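Side-chain contact in DUF2020 domain-containing protein (Corynebacterium diphtheriae, PDB 3V7B), which is of unknown function but belongs to the DUF2020 family, grouped with the Mog1p and PsbP-like proteins: residues 14-19 with 55-60. Residues are numbered along the deposited sequence; the frame is centred on the assembly and turned at random. Where two conformers were deposited one is given.
Sequences ALPMPP and TPACVF
Pro16 turns the CB-CG side of its ring to Ala57 and Pro18 its CG-CD edge to Val59, where an extended N-terminal loop crosses strand 57-61 on one face of an antiparallel sheet, the strand between 46-50 and 69-75. The contact is purely apolar. Its match is one of spacing: Pro16 and Pro18 turn toward the strand, and Ala57 and Val59 toward the loop, whereas Cys58 points to the other face and forms a disulfide with Cys28. Proline suits the loop because its ring is compact and apolar and holds the chain extended, while the intervening Met17 still has an N-H, which bonds to Asp50 OD2 on the adjoining strand. Ala57 offers just a methyl, and Pro16 can come close beside it, its CB 3.7 Å and its CG 3.8 Å from Ala57 CB. Val59 is bulkier and can reach both rings. Starting at its root, Val59 CB lies 3.8 Å from Pro18 CG. With CG1 anti to the backbone N (chi1 -173°), the other branch, CG2, falls anti to the carbonyl carbon and does most of the touching. On one side it meets Pro16 CB at 3.8 Å. The valine and Pro18 side chains cross at about a right angle, and Val59 CG2 comes at the ring's edge, 3.6 Å from Pro18 CD and a tight 3.4 Å from Pro18 CG.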
loop_
_atom_site.group_PDB
_atom_site.type_symbol
_atom_site.label_atom_id
_atom_site.label_comp_id
_atom_site.label_asym_id
_atom_site.label_seq_id
_atom_site.Cartn_x
_atom_site.Cartn_y
_atom_site.Cartn_z
ATOM N N ALA A 14 -8.395 -8.479 2.156
ATOM C CA ALA A 14 -8.531 -8.258 0.704
ATOM C C ALA A 14 -7.251 -7.666 0.119
ATOM O O ALA A 14 -6.593 -6.764 0.735
ATOM C CB ALA A 14 -9.716 -7.339 0.356
ATOM N N LEU A 15 -6.913 -8.127 -1.091
ATOM C CA LEU A 15 -5.735 -7.599 -1.741
ATOM C C LEU A 15 -6.163 -6.923 -3.049
ATOM O O LEU A 15 -7.093 -7.367 -3.684
ATOM C CB LEU A 15 -4.741 -8.701 -2.056
ATOM C CG LEU A 15 -4.046 -9.320 -0.845
ATOM C CD1 LEU A 15 -3.277 -10.567 -1.253
ATOM C CD2 LEU A 15 -3.105 -8.297 -0.256
ATOM N N PRO A 16 -5.459 -5.868 -3.476
ATOM C CA PRO A 16 -5.763 -5.185 -4.757
ATOM C C PRO A 16 -5.692 -6.130 -5.958
ATOM O O PRO A 16 -4.783 -6.948 -6.025
ATOM C CB PRO A 16 -4.668 -4.170 -4.860
ATOM C CG PRO A 16 -4.215 -3.949 -3.448
ATOM C CD PRO A 16 -4.305 -5.262 -2.800
HETATM N N MSE A 17 -6.574 -5.954 -6.927
HETATM C CA MSE A 17 -6.569 -6.794 -8.143
HETATM C C MSE A 17 -6.997 -5.933 -9.342
HETATM O O MSE A 17 -8.145 -5.976 -9.795
HETATM C CB MSE A 17 -7.496 -8.032 -7.994
HETATM C CG MSE A 17 -7.261 -8.929 -6.765
HETATM SE SE MSE A 17 -8.592 -10.406 -6.654
HETATM C CE MSE A 17 -7.703 -11.479 -8.054
ATOM N N PRO A 18 -6.082 -5.114 -9.846
ATOM C CA PRO A 18 -6.461 -4.245 -10.986
ATOM C C PRO A 18 -6.821 -5.135 -12.171
ATOM O O PRO A 18 -6.120 -6.092 -12.444
ATOM C CB PRO A 18 -5.174 -3.428 -11.267
ATOM C CG PRO A 18 -4.450 -3.451 -9.984
ATOM C CD PRO A 18 -4.701 -4.844 -9.414
ATOM N N PRO A 19 -7.971 -4.870 -12.814
ATOM C CA PRO A 19 -8.546 -5.924 -13.657
ATOM C C PRO A 19 -7.708 -6.277 -14.885
ATOM O O PRO A 19 -7.779 -7.431 -15.330
ATOM C CB PRO A 19 -9.937 -5.384 -14.013
ATOM C CG PRO A 19 -9.849 -3.919 -13.775
ATOM C CD PRO A 19 -8.817 -3.689 -12.721
ATOM N N THR A 55 -10.960 4.727 -2.035
ATOM C CA THR A 55 -9.737 5.241 -2.640
ATOM C C THR A 55 -9.129 4.112 -3.421
ATOM O O THR A 55 -8.729 3.088 -2.818
ATOM C CB THR A 55 -8.713 5.745 -1.584
ATOM O OG1 THR A 55 -9.302 6.846 -0.883
ATOM C CG2 THR A 55 -7.467 6.197 -2.286
ATOM N N PRO A 56 -9.048 4.254 -4.753
ATOM C CA PRO A 56 -8.533 3.086 -5.486
ATOM C C PRO A 56 -7.183 2.638 -5.042
ATOM O O PRO A 56 -6.330 3.453 -4.781
ATOM C CB PRO A 56 -8.463 3.591 -6.939
ATOM C CG PRO A 56 -9.505 4.646 -7.008
ATOM C CD PRO A 56 -9.288 5.368 -5.690
ATOM N N ALA A 57 -6.993 1.331 -4.965
ATOM C CA ALA A 57 -5.697 0.729 -4.735
ATOM C C ALA A 57 -4.887 0.856 -6.014
ATOM O O ALA A 57 -5.460 0.838 -7.098
ATOM C CB ALA A 57 -5.867 -0.711 -4.371
ATOM N N CYS A 58 -3.572 1.018 -5.887
ATOM C CA CYS A 58 -2.705 1.232 -7.061
ATOM C C CYS A 58 -1.631 0.130 -7.021
ATOM O O CYS A 58 -0.994 -0.131 -5.993
ATOM C CB CYS A 58 -2.037 2.606 -7.060
ATOM S SG CYS A 58 -3.227 3.977 -7.153
ATOM N N VAL A 59 -1.407 -0.472 -8.172
ATOM C CA VAL A 59 -0.384 -1.534 -8.282
ATOM C C VAL A 59 0.569 -1.246 -9.431
ATOM O O VAL A 59 0.138 -0.798 -10.496
ATOM C CB VAL A 59 -1.026 -2.861 -8.546
ATOM C CG1 VAL A 59 0.053 -3.981 -8.478
ATOM C CG2 VAL A 59 -2.135 -3.125 -7.526
ATOM N N PHE A 60 1.866 -1.451 -9.173
ATOM C CA PHE A 60 2.880 -1.039 -10.076
ATOM C C PHE A 60 3.788 -2.231 -10.360
ATOM O O PHE A 60 4.348 -2.850 -9.463
ATOM C CB PHE A 60 3.734 0.111 -9.534
ATOM C CG PHE A 60 2.968 1.297 -8.989
ATOM C CD1 PHE A 60 2.637 2.370 -9.805
ATOM C CD2 PHE A 60 2.507 1.305 -7.670
ATOM C CE1 PHE A 60 2.004 3.489 -9.302
ATOM C CE2 PHE A 60 1.771 2.398 -7.206
ATOM C CZ PHE A 60 1.525 3.488 -8.027
#